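Local coordinates for protein coatomer subunit delta (Saccharomyces cerevisiae, PDB 5FJZ) that is the delta subunit of the COPI vesicle coat, whose mu-homology domain binds tryptophan-based motifs such as that of Dsl1 and probably supports retrograde Golgi-to-ER transport, at residues G31-S36 with S119-T124; H49-S54 with E253-V258; E165-N170 with M188-K193; V182-E187 with T221-E226; L232-S235 with M239-Q242. All coordinates share one frame; numbering follows the deposited sequence.

Interaction 1 (G31-S36 with S119-T124)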
# COMPACT_ATOMS: atom_id res chain seq x y z
N GLY A 31 18.30 -2.94 -24.41
CA GLY A 31 18.98 -3.83 -23.55
C GLY A 31 19.99 -3.15 -22.64
O GLY A 31 20.67 -3.84 -21.91
N THR A 32 20.14 -1.84 -22.70
CA THR A 32 21.10 -1.21 -21.77
C THR A 32 20.55 -1.31 -20.35
O THR A 32 19.40 -0.90 -20.13
CB THR A 32 21.27 0.28 -22.07
OG1 THR A 32 21.71 0.42 -23.42
CG2 THR A 32 22.30 0.91 -21.14
N ILE A 33 21.34 -1.79 -19.42
CA ILE A 33 20.94 -1.92 -18.00
C ILE A 33 20.82 -0.54 -17.38
O ILE A 33 21.77 0.25 -17.38
CB ILE A 33 21.86 -2.85 -17.26
CG1 ILE A 33 21.91 -4.24 -17.93
CG2 ILE A 33 21.42 -3.00 -15.82
CD1 ILE A 33 23.09 -5.08 -17.54
N HIS A 34 19.65 -0.20 -16.86
CA HIS A 34 19.47 0.97 -16.00
C HIS A 34 19.74 0.84 -14.53
O HIS A 34 20.39 1.68 -13.96
CB HIS A 34 18.00 1.46 -16.22
CG HIS A 34 17.60 2.59 -15.35
ND1 HIS A 34 16.92 2.38 -14.16
CD2 HIS A 34 17.81 3.91 -15.46
CE1 HIS A 34 16.78 3.54 -13.56
NE2 HIS A 34 17.29 4.49 -14.34
N SER A 35 19.36 -0.31 -13.92
CA SER A 35 19.43 -0.48 -12.50
C SER A 35 19.03 -1.82 -12.15
O SER A 35 18.42 -2.55 -12.97
CB SER A 35 18.47 0.47 -11.75
OG SER A 35 17.14 0.28 -12.25
N SER A 36 19.39 -2.21 -10.92
CA SER A 36 19.02 -3.45 -10.36
C SER A 36 19.07 -3.36 -8.83
O SER A 36 19.77 -2.55 -8.23
CB SER A 36 19.79 -4.69 -10.93
OG SER A 36 21.21 -4.53 -10.78
N SER A 119 26.12 -7.37 -12.54
CA SER A 119 26.52 -8.30 -11.51
C SER A 119 25.40 -8.95 -10.74
O SER A 119 25.53 -10.12 -10.26
CB SER A 119 27.57 -7.67 -10.55
OG SER A 119 27.01 -6.54 -9.92
N LEU A 120 24.25 -8.27 -10.66
CA LEU A 120 23.11 -8.82 -9.94
C LEU A 120 22.04 -9.45 -10.82
O LEU A 120 21.00 -9.86 -10.27
CB LEU A 120 22.41 -7.68 -9.17
CG LEU A 120 22.88 -7.21 -7.79
CD1 LEU A 120 24.17 -7.75 -7.21
CD2 LEU A 120 22.56 -5.75 -7.43
N ILE A 121 22.21 -9.42 -12.15
CA ILE A 121 21.13 -9.80 -13.10
C ILE A 121 21.25 -11.27 -13.52
O ILE A 121 22.30 -11.65 -14.06
CB ILE A 121 21.17 -8.76 -14.22
CG1 ILE A 121 20.62 -7.43 -13.58
CG2 ILE A 121 20.40 -9.20 -15.44
CD1 ILE A 121 20.65 -6.19 -14.45
N PRO A 122 20.24 -12.08 -13.24
CA PRO A 122 20.28 -13.44 -13.74
C PRO A 122 19.90 -13.56 -15.26
O PRO A 122 20.25 -14.55 -15.89
CB PRO A 122 19.25 -14.14 -12.90
CG PRO A 122 18.24 -13.08 -12.57
CD PRO A 122 18.99 -11.79 -12.46
N LEU A 123 19.08 -12.66 -15.74
CA LEU A 123 18.49 -12.71 -17.09
C LEU A 123 18.50 -11.35 -17.76
O LEU A 123 17.80 -10.43 -17.34
CB LEU A 123 17.10 -13.28 -17.02
CG LEU A 123 16.41 -13.57 -18.33
CD1 LEU A 123 16.88 -14.84 -18.94
CD2 LEU A 123 14.90 -13.61 -18.09
N THR A 124 19.32 -11.18 -18.80
CA THR A 124 19.40 -9.93 -19.54
C THR A 124 18.38 -9.95 -20.63
O THR A 124 17.99 -10.98 -21.07
CB THR A 124 20.83 -9.70 -20.13
OG1 THR A 124 21.23 -10.85 -20.82
CG2 THR A 124 21.85 -9.55 -19.03
O HOH W 1 23.30 -6.01 -11.94
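Ser36 OG and the backbone N of Leu120 are joined through one water: Ser36 OG takes a proton from it at 2.8 Å, and the amide of Leu120 donates to it at 2.8 Å. The bridge lies in the mu-homology domain of delta-COP, where the start of strand 33-46 meets the loop that leads into strand 123-131, inside the region found to interact with Dsl1. Ser36 OG occupies the position between its own backbone N and carbonyl carbon (chi1 57°), and from there it also lies over the Leu120 side chain, with Leu120 CB 3.7 Å from the oxygen. One hydroxyl thus serves a polar bridge and an apolar neighbour together.

Beside the water the contact is hydrocarbon. The ends of Ile33 and Ile121 meet tip to tip, Ile33 CG2 standing 3.6 Å from Ile121 CD1, and the same delta methyl lies against Ser36 CB. Both isoleucines also touch Phe27 of strand 15-27, the neighbour of strand 33-46 in the large sheet, and Ile121 packs on Tyr267 as well. An alanine in place of Ile121 would remove the branch that fills this meeting point and would probably leave Ile33 CG2 and Ser36 CB without their shared partner.

His34 and Ser35 both pair with Glu26 in a classic beta bulge. Their side chains leave on the side away from 119-124, and His34 NE2 bonds to Arg110 O of a second subunit, another copy of the protein, while His34 ND1 and Ser35 OG share a hydrogen bond of 2.8 Å.

Interaction 2 (H49-S54 with E253-V258)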
# COMPACT_ATOMS: atom_id res chain seq x y z
N HIS A 49 10.12 -28.61 19.56
CA HIS A 49 10.62 -27.88 20.70
C HIS A 49 12.07 -28.26 21.12
O HIS A 49 12.81 -27.46 21.64
CB HIS A 49 9.63 -28.05 21.89
CG HIS A 49 8.51 -29.06 21.69
ND1 HIS A 49 7.53 -28.96 20.71
CD2 HIS A 49 8.16 -30.13 22.44
CE1 HIS A 49 6.66 -29.95 20.85
NE2 HIS A 49 7.03 -30.68 21.89
N ASP A 50 12.42 -29.52 20.90
CA ASP A 50 13.77 -30.01 21.21
C ASP A 50 14.82 -29.37 20.34
O ASP A 50 15.97 -29.44 20.65
CB ASP A 50 13.82 -31.53 21.02
CG ASP A 50 13.01 -32.27 22.07
OD1 ASP A 50 12.84 -31.70 23.19
OD2 ASP A 50 12.54 -33.39 21.78
N LEU A 51 14.40 -28.71 19.25
CA LEU A 51 15.34 -28.07 18.35
C LEU A 51 15.39 -26.53 18.42
O LEU A 51 16.05 -25.90 17.61
CB LEU A 51 14.99 -28.55 16.93
CG LEU A 51 15.03 -30.04 16.67
CD1 LEU A 51 14.62 -30.34 15.22
CD2 LEU A 51 16.39 -30.65 16.91
N SER A 52 14.68 -25.95 19.41
CA SER A 52 14.40 -24.56 19.47
C SER A 52 15.53 -23.78 20.11
O SER A 52 15.58 -22.58 19.96
CB SER A 52 13.08 -24.29 20.23
OG SER A 52 13.20 -24.60 21.60
N HIS A 53 16.42 -24.47 20.82
CA HIS A 53 17.59 -23.80 21.46
C HIS A 53 18.81 -23.99 20.59
O HIS A 53 19.77 -24.64 20.98
CB HIS A 53 17.85 -24.44 22.84
CG HIS A 53 16.88 -24.01 23.89
ND1 HIS A 53 15.72 -24.71 24.16
CD2 HIS A 53 16.90 -22.95 24.74
CE1 HIS A 53 15.06 -24.10 25.13
NE2 HIS A 53 15.76 -23.05 25.52
N SER A 54 18.71 -23.47 19.37
CA SER A 54 19.64 -23.76 18.30
C SER A 54 20.24 -22.50 17.77
O SER A 54 19.75 -21.37 18.00
CB SER A 54 18.91 -24.55 17.22
OG SER A 54 17.68 -23.88 16.87
N GLU A 253 25.57 -31.00 16.64
CA GLU A 253 24.89 -30.58 15.43
C GLU A 253 23.49 -31.15 15.43
O GLU A 253 23.23 -32.20 16.03
CB GLU A 253 25.67 -31.03 14.20
CG GLU A 253 27.07 -30.42 14.19
CD GLU A 253 27.77 -30.52 12.85
OE1 GLU A 253 27.38 -31.38 12.04
OE2 GLU A 253 28.70 -29.71 12.61
N LEU A 254 22.59 -30.43 14.76
CA LEU A 254 21.19 -30.80 14.74
C LEU A 254 20.75 -31.10 13.30
O LEU A 254 21.30 -30.53 12.39
CB LEU A 254 20.38 -29.62 15.30
CG LEU A 254 20.06 -29.51 16.80
CD1 LEU A 254 20.53 -30.69 17.65
CD2 LEU A 254 20.50 -28.19 17.37
N PRO A 255 19.69 -31.87 13.12
CA PRO A 255 19.20 -32.15 11.78
C PRO A 255 18.43 -30.91 11.24
O PRO A 255 17.79 -30.19 12.00
CB PRO A 255 18.18 -33.24 11.98
CG PRO A 255 17.68 -33.04 13.42
CD PRO A 255 18.95 -32.67 14.13
N TYR A 256 18.50 -30.70 9.95
CA TYR A 256 17.81 -29.53 9.35
C TYR A 256 17.76 -29.69 7.83
O TYR A 256 18.41 -30.57 7.27
CB TYR A 256 18.49 -28.25 9.72
CG TYR A 256 19.88 -28.11 9.12
CD1 TYR A 256 20.98 -28.68 9.76
CD2 TYR A 256 20.10 -27.38 7.96
CE1 TYR A 256 22.26 -28.57 9.24
CE2 TYR A 256 21.36 -27.27 7.42
CZ TYR A 256 22.44 -27.83 8.07
OH TYR A 256 23.66 -27.72 7.55
N ASP A 257 16.94 -28.87 7.18
CA ASP A 257 16.89 -28.79 5.73
C ASP A 257 16.91 -27.33 5.32
O ASP A 257 16.62 -26.43 6.15
CB ASP A 257 15.57 -29.39 5.29
CG ASP A 257 15.70 -30.71 4.56
OD1 ASP A 257 16.29 -31.62 5.14
OD2 ASP A 257 15.18 -30.86 3.42
N VAL A 258 17.20 -27.08 4.05
CA VAL A 258 17.34 -25.74 3.50
C VAL A 258 16.62 -25.72 2.15
O VAL A 258 16.78 -26.68 1.35
CB VAL A 258 18.80 -25.41 3.28
CG1 VAL A 258 19.00 -24.04 2.61
CG2 VAL A 258 19.58 -25.43 4.62
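Leu51 and Leu254 lie alongside each other, running in opposite senses, and one methyl does most of the touching: Leu51 CD2 lies 3.8 Å from Leu254 CG. The same methyl approaches the ring of Pro255 more distantly, with 4.3 Å between Leu51 CD2 and Pro255 CD. Beyond that branch point, Leu254 CD2 meets Ser54 CB at 4.0 Å, so that the leucine spans both ends of the turn before strand 54-58.

The next shell fixes the shape of that turn. Ser54 OG donates to Leu51 O at 2.7 Å, approaching 16° from the carbonyl plane, and this bond links the two residues that receive Leu254. One step earlier, His49 O accepts from both the backbone N and the OG of Ser52, tying off the 3-10 segment 49-51.

Farther out, Leu51 rests on Ile15 of strand 15-27 and Leu254 on Met246 of strand 241-246, while the backbone of Leu254 bonds to Val244. The contact therefore joins the turn to the chain entering strand 257-269 at one end of the mu-homology domain. Between the segments the attraction is dispersive, whereas the serine hydroxyls spend their hydrogen bonds within the turn, which suggests that shape rather than polarity sets the fit.

Interaction 3 (E165-N170 with M188-K193)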
# COMPACT_ATOMS: atom_id res chain seq x y z
N GLU A 165 -7.36 -8.61 -31.64
CA GLU A 165 -6.94 -9.85 -32.38
C GLU A 165 -6.07 -10.74 -31.51
O GLU A 165 -5.30 -10.23 -30.72
CB GLU A 165 -6.18 -9.39 -33.62
CG GLU A 165 -5.78 -10.46 -34.63
CD GLU A 165 -6.96 -11.03 -35.40
OE1 GLU A 165 -8.07 -10.44 -35.39
OE2 GLU A 165 -6.76 -12.08 -36.07
N PRO A 166 -6.11 -12.07 -31.70
CA PRO A 166 -5.15 -12.97 -31.05
C PRO A 166 -3.68 -12.68 -31.34
O PRO A 166 -3.33 -12.34 -32.46
CB PRO A 166 -5.45 -14.34 -31.62
CG PRO A 166 -6.70 -14.24 -32.45
CD PRO A 166 -7.14 -12.80 -32.48
N VAL A 167 -2.83 -12.87 -30.33
CA VAL A 167 -1.38 -12.84 -30.54
C VAL A 167 -0.94 -14.02 -31.39
O VAL A 167 -1.36 -15.12 -31.15
CB VAL A 167 -0.69 -13.12 -29.16
CG1 VAL A 167 0.79 -13.32 -29.35
CG2 VAL A 167 -0.97 -12.03 -28.18
N ASP A 168 -0.01 -13.79 -32.32
CA ASP A 168 0.56 -14.78 -33.20
C ASP A 168 2.00 -14.95 -32.84
O ASP A 168 2.79 -14.00 -32.93
CB ASP A 168 0.40 -14.23 -34.65
CG ASP A 168 0.85 -15.17 -35.72
OD1 ASP A 168 1.23 -16.33 -35.46
OD2 ASP A 168 0.87 -14.70 -36.88
N ILE A 169 2.28 -16.09 -32.26
CA ILE A 169 3.63 -16.53 -31.85
C ILE A 169 4.42 -16.87 -33.10
O ILE A 169 3.96 -17.67 -33.92
CB ILE A 169 3.58 -17.80 -30.97
CG1 ILE A 169 2.71 -17.67 -29.74
CG2 ILE A 169 4.99 -18.28 -30.57
CD1 ILE A 169 3.02 -16.42 -28.94
N ASN A 170 5.55 -16.21 -33.31
CA ASN A 170 6.37 -16.44 -34.50
C ASN A 170 7.42 -17.48 -34.18
O ASN A 170 8.53 -17.21 -33.70
CB ASN A 170 6.85 -15.06 -35.01
CG ASN A 170 5.66 -14.16 -35.42
OD1 ASN A 170 4.60 -14.65 -35.82
ND2 ASN A 170 5.83 -12.84 -35.30
N MET A 188 -0.54 -6.67 -15.48
CA MET A 188 -1.57 -6.20 -16.34
C MET A 188 -1.19 -6.32 -17.84
O MET A 188 -0.17 -5.78 -18.28
CB MET A 188 -1.79 -4.74 -16.05
CG MET A 188 -2.95 -4.14 -16.86
SD MET A 188 -2.72 -2.40 -17.23
CE MET A 188 -2.38 -1.75 -15.57
N GLY A 189 -2.09 -6.90 -18.62
CA GLY A 189 -1.94 -6.93 -20.11
C GLY A 189 -2.00 -8.36 -20.57
O GLY A 189 -2.70 -9.19 -20.00
N THR A 190 -1.28 -8.63 -21.65
CA THR A 190 -1.28 -9.93 -22.29
C THR A 190 0.02 -10.68 -21.98
O THR A 190 1.09 -10.15 -22.12
CB THR A 190 -1.44 -9.70 -23.80
OG1 THR A 190 -2.62 -8.90 -24.02
CG2 THR A 190 -1.49 -11.03 -24.54
N SER A 191 -0.10 -11.94 -21.57
CA SER A 191 1.00 -12.70 -21.01
C SER A 191 1.30 -13.93 -21.86
O SER A 191 0.40 -14.71 -22.23
CB SER A 191 0.76 -13.16 -19.58
OG SER A 191 0.71 -12.02 -18.72
N ILE A 192 2.58 -14.12 -22.12
CA ILE A 192 3.10 -15.25 -22.93
C ILE A 192 4.09 -16.00 -22.11
O ILE A 192 5.06 -15.43 -21.59
CB ILE A 192 3.80 -14.79 -24.27
CG1 ILE A 192 2.82 -14.00 -25.10
CG2 ILE A 192 4.32 -16.07 -24.97
CD1 ILE A 192 3.47 -13.16 -26.23
N LYS A 193 3.92 -17.30 -22.03
CA LYS A 193 4.79 -18.11 -21.27
C LYS A 193 5.67 -18.90 -22.14
O LYS A 193 5.22 -19.49 -23.11
CB LYS A 193 3.98 -19.10 -20.47
CG LYS A 193 4.74 -20.13 -19.65
CD LYS A 193 3.93 -20.64 -18.44
CE LYS A 193 3.44 -22.04 -18.61
NZ LYS A 193 2.61 -22.27 -19.80
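Val167 and Thr190 meet tip to tip at the closest point of this contact, with 3.8 Å between Val167 CG2 and Thr190 CG2. The other methyl of the valine serves a second partner: Val167 CG1, anti to its backbone N (chi1 171°), stands 4.1 Å from Ile192 CD1, the two side chains crossing at a slant. Val167 thereby divides its branches between two residues that point the same way from strand 190-194.

The fit is looser at the next pair. Ile169 CD1 and Ile192 CG2 also approach end on, yet they remain 4.2 Å apart. Ile192 is buried, packing on Leu205 and Phe207 of strand 202-210; Val167 shares Phe207 with it yet stays partly exposed, as does Ile169. Between these two, Asp168 is exposed.

Polar groups find their partners elsewhere. Thr190 OG1 bonds to Val161 O and to Gln102 NE2 of a neighbouring subunit, another copy of this protein, leaving CG2 to face Val167; the backbone N of Val167 bonds to Asn100 of that same neighbouring subunit.

Within this chain, strand 168-169 is an edge of the four-stranded sheet that includes 202-210, while strand 190-194 belongs to the large mixed sheet. Apolar side chains from two sheets meeting between them, without backbone bonds across this contact, are consistent with a beta sandwich within the mu-homology domain.

Interaction 4 (V182-E187 with T221-E226)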
# COMPACT_ATOMS: atom_id res chain seq x y z
N VAL A 182 -0.95 -17.13 -21.84
CA VAL A 182 -1.44 -17.64 -20.57
C VAL A 182 -2.12 -16.55 -19.78
O VAL A 182 -1.88 -15.36 -19.98
CB VAL A 182 -0.31 -18.25 -19.66
CG1 VAL A 182 0.26 -19.53 -20.29
CG2 VAL A 182 0.70 -17.25 -19.36
N ASN A 183 -3.03 -16.97 -18.89
CA ASN A 183 -3.61 -16.03 -18.02
C ASN A 183 -2.61 -15.85 -16.85
O ASN A 183 -2.22 -16.79 -16.25
CB ASN A 183 -4.94 -16.53 -17.51
CG ASN A 183 -5.53 -15.60 -16.46
OD1 ASN A 183 -5.64 -15.99 -15.29
ND2 ASN A 183 -6.07 -14.47 -16.90
N MET A 184 -2.33 -14.62 -16.51
CA MET A 184 -1.41 -14.30 -15.47
C MET A 184 -1.92 -12.98 -14.93
O MET A 184 -1.61 -11.90 -15.43
CB MET A 184 -0.04 -14.24 -16.11
CG MET A 184 0.89 -13.17 -15.63
SD MET A 184 1.54 -13.72 -14.07
CE MET A 184 3.08 -12.84 -14.15
N ASP A 185 -2.67 -13.01 -13.85
CA ASP A 185 -3.21 -11.71 -13.48
C ASP A 185 -2.41 -10.87 -12.43
O ASP A 185 -2.85 -9.78 -12.10
CB ASP A 185 -4.71 -11.77 -13.24
CG ASP A 185 -5.06 -12.75 -12.24
OD1 ASP A 185 -4.19 -12.97 -11.40
OD2 ASP A 185 -6.20 -13.24 -12.26
N GLN A 186 -1.23 -11.33 -12.04
CA GLN A 186 -0.25 -10.55 -11.25
C GLN A 186 0.35 -9.38 -12.07
O GLN A 186 0.98 -8.52 -11.51
CB GLN A 186 0.94 -11.44 -10.81
CG GLN A 186 0.64 -12.41 -9.69
CD GLN A 186 -0.30 -13.52 -10.15
OE1 GLN A 186 0.06 -14.35 -10.99
NE2 GLN A 186 -1.52 -13.54 -9.60
N GLU A 187 0.23 -9.40 -13.40
CA GLU A 187 0.68 -8.29 -14.22
C GLU A 187 -0.43 -7.92 -15.17
O GLU A 187 -1.19 -8.77 -15.64
CB GLU A 187 1.96 -8.63 -15.03
CG GLU A 187 3.20 -8.95 -14.19
CD GLU A 187 3.66 -7.82 -13.25
OE1 GLU A 187 3.29 -6.63 -13.46
OE2 GLU A 187 4.41 -8.16 -12.27
N THR A 221 7.17 -6.70 -18.92
CA THR A 221 7.56 -7.25 -17.66
C THR A 221 7.86 -8.71 -17.82
O THR A 221 7.18 -9.44 -18.57
CB THR A 221 6.43 -7.09 -16.63
OG1 THR A 221 6.23 -5.71 -16.39
CG2 THR A 221 6.78 -7.73 -15.33
N VAL A 222 8.83 -9.19 -17.09
CA VAL A 222 9.13 -10.62 -17.04
C VAL A 222 8.93 -11.18 -15.61
O VAL A 222 9.25 -10.48 -14.61
CB VAL A 222 10.54 -10.94 -17.53
CG1 VAL A 222 11.58 -10.32 -16.65
CG2 VAL A 222 10.77 -12.43 -17.54
N SER A 223 8.42 -12.40 -15.56
CA SER A 223 8.13 -13.07 -14.30
C SER A 223 8.74 -14.46 -14.31
O SER A 223 8.45 -15.26 -15.24
CB SER A 223 6.59 -13.15 -14.15
OG SER A 223 6.20 -13.76 -12.92
N PHE A 224 9.56 -14.75 -13.29
CA PHE A 224 10.18 -16.03 -13.10
C PHE A 224 10.49 -16.29 -11.64
O PHE A 224 10.48 -15.39 -10.80
CB PHE A 224 11.46 -16.16 -13.92
CG PHE A 224 12.56 -15.13 -13.56
CD1 PHE A 224 13.35 -15.26 -12.41
CD2 PHE A 224 12.72 -13.99 -14.35
CE1 PHE A 224 14.33 -14.36 -12.12
CE2 PHE A 224 13.71 -13.05 -14.02
CZ PHE A 224 14.50 -13.25 -12.92
N GLN A 225 10.63 -17.56 -11.32
CA GLN A 225 10.82 -18.00 -9.95
C GLN A 225 11.46 -19.36 -10.02
O GLN A 225 10.93 -20.25 -10.68
CB GLN A 225 9.46 -18.03 -9.21
CG GLN A 225 9.48 -18.37 -7.70
CD GLN A 225 8.13 -18.27 -6.98
OE1 GLN A 225 8.01 -18.77 -5.87
NE2 GLN A 225 7.13 -17.63 -7.59
N GLU A 226 12.49 -19.59 -9.25
CA GLU A 226 13.00 -20.96 -9.05
C GLU A 226 13.36 -21.26 -7.61
O GLU A 226 13.73 -20.36 -6.89
CB GLU A 226 14.23 -21.19 -9.97
CG GLU A 226 15.47 -20.36 -9.59
CD GLU A 226 16.80 -21.09 -9.73
OE1 GLU A 226 16.90 -21.96 -10.63
OE2 GLU A 226 17.76 -20.78 -8.97
O HOH W 2 5.49 -10.92 -11.95
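Glu187 lays its side chain across the methyl of Thr221 at about a right angle, and its course can be followed outward from CB. The first step puts CG anti to the carbonyl carbon (chi1 -62°), and a second bend at chi2 turns the chain over Thr221 CG2. That methyl is first met beyond CB, where Glu187 CG passes Thr221 CG2 at 4.0 Å. Next, Glu187 CD makes the closest approach to Thr221 CG2, at 3.8 Å. Both oxygens remain near the same methyl, and Glu187 OE2 also receives a proton from a water at 3.0 Å. In the Ser223 conformer described, one of two modelled, that water donates its other proton to Ser223 OG at 3.1 Å, bridging carboxylate and hydroxyl as two acceptors.

Met184 reaches Ser223 from another direction. Its chain, bent at chi2, brings CE to 3.5 Å from both Ser223 CB and, in this conformer, Ser223 OG. A valine replacing Glu187 would remove the carboxylate, and the bridging water would probably lose one of its two acceptors here, leaving Ser223 OG without its water-mediated link to this side chain.

The loop holding Glu187 and Met184 connects strand 180-182 to strand 190-194 at the margin of the large sheet. It folds back over strand 155-159, with Met184 on Ile156 and Glu187 on Thr158, to reach strand 220-229, the next strand inward.

Interaction 5 (L232-S235 with M239-Q242)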
# COMPACT_ATOMS: atom_id res chain seq x y z
N LEU A 232 22.68 -28.32 1.27
CA LEU A 232 23.90 -27.70 0.79
C LEU A 232 23.63 -26.62 -0.28
O LEU A 232 24.55 -26.00 -0.80
CB LEU A 232 24.85 -28.80 0.25
CG LEU A 232 25.29 -29.96 1.20
CD1 LEU A 232 26.26 -30.97 0.55
CD2 LEU A 232 25.87 -29.47 2.52
N ALA A 233 22.35 -26.34 -0.55
CA ALA A 233 21.94 -25.33 -1.53
C ALA A 233 22.54 -24.00 -1.18
O ALA A 233 22.57 -23.62 -0.00
CB ALA A 233 20.41 -25.21 -1.63
N LYS A 234 22.95 -23.28 -2.22
CA LYS A 234 23.41 -21.91 -2.10
C LYS A 234 22.39 -21.04 -2.85
O LYS A 234 22.06 -21.38 -4.00
CB LYS A 234 24.72 -21.77 -2.79
CG LYS A 234 25.93 -21.93 -1.94
CD LYS A 234 27.07 -21.27 -2.68
CE LYS A 234 28.42 -21.66 -2.14
NZ LYS A 234 29.44 -21.53 -3.21
N SER A 235 22.08 -19.86 -2.34
CA SER A 235 21.30 -18.84 -3.04
C SER A 235 22.03 -18.25 -4.22
O SER A 235 23.27 -18.42 -4.37
CB SER A 235 20.92 -17.65 -2.07
OG SER A 235 22.02 -16.73 -1.91
N MET A 239 24.50 -17.12 -0.45
CA MET A 239 24.13 -17.43 0.91
C MET A 239 23.81 -18.91 1.09
O MET A 239 23.16 -19.53 0.25
CB MET A 239 22.92 -16.50 1.31
CG MET A 239 22.36 -16.58 2.78
SD MET A 239 23.50 -16.31 4.17
CE MET A 239 23.95 -14.60 3.92
N ALA A 240 24.28 -19.46 2.21
CA ALA A 240 24.15 -20.89 2.48
C ALA A 240 24.48 -21.15 3.97
O ALA A 240 25.02 -20.31 4.64
CB ALA A 240 25.11 -21.67 1.58
N ILE A 241 24.11 -22.34 4.44
CA ILE A 241 24.25 -22.74 5.80
C ILE A 241 25.35 -23.83 5.87
O ILE A 241 25.38 -24.75 5.05
CB ILE A 241 22.95 -23.37 6.29
CG1 ILE A 241 21.80 -22.36 6.18
CG2 ILE A 241 23.09 -23.87 7.75
CD1 ILE A 241 22.00 -21.07 6.93
N GLN A 242 26.17 -23.70 6.88
CA GLN A 242 27.24 -24.70 7.14
C GLN A 242 26.79 -25.77 8.10
O GLN A 242 26.97 -26.96 7.89
CB GLN A 242 28.31 -23.92 7.83
CG GLN A 242 29.42 -24.71 8.38
CD GLN A 242 30.63 -24.03 7.80
OE1 GLN A 242 31.32 -23.29 8.48
NE2 GLN A 242 30.81 -24.17 6.44
O HOH W 3 22.96 -24.40 2.61
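Ser235 and Met239 are joined by two hydrogen bonds that run in opposite senses and close a tight turn. The backbone N of Ser235 donates to Met239 O at 2.8 Å; the bond is nearly straight, 170° at the hydrogen, and lies in the carbonyl plane. In return, the backbone N of Met239 donates to Ser235 OG at 2.9 Å, a more bent bond of 135°. Ser235 OG can accept it because chi1 of 80° places the hydroxyl between the backbone N and carbonyl carbon, facing Met239. The same oxygen bonds to Thr237 OG1 within the intervening turn. A CA-H...O contact adds to the grip on Met239 O, which lies 3.4 Å from Lys234 CA.

A water carries the polar link farther along. It lies 2.8 Å from Ala233 O, to which it probably donates, and accepts from the backbone N of Ile241 at 3.0 Å, spanning the two segments where they have moved apart.

Van der Waals contacts are fewer. Ala240 CB lies 3.6 Å from Lys234 CG, and it also sits close to Ala233 O. The lysine chain extends beyond CG, its end leading away from the neighbouring segment. Met239 bends at chi2 and chi3; its end leads away from Ser235, and the side chain packs on Ile62 and Phe71.

This turn lies in the connection from strand 220-229 of the large sheet to strand 241-246 of the three-stranded sheet. Ser235 and Met239 rest on Ile19 of strand 15-27, Ala233 touches Thr260 of strand 257-269, and Ala240 pairs through its backbone with Ala59, just beyond strand 54-58.

All five contacts fall within one mu-homology domain, spread along its elongated body. Interactions 2 and 3 mark distant regions, their centres 47 Å apart on opposite sides of the chain's centre. Interactions 1 to 4 each reach the large mixed sheet, whereas interaction 5 reaches the three-stranded sheet through strand 241-246. Neighbours touch: Pro122 of interaction 1 packs on Phe224 of interaction 4, Tyr256 of interaction 2 on Ile241 of interaction 5, and interactions 3 and 4 adjoin at Ser191 and Val182. Along the chain, interactions 3, 4 and 5 all fall between the two segments of interaction 2, which joins chain parts about 200 residues apart, bringing early and late parts of the domain together.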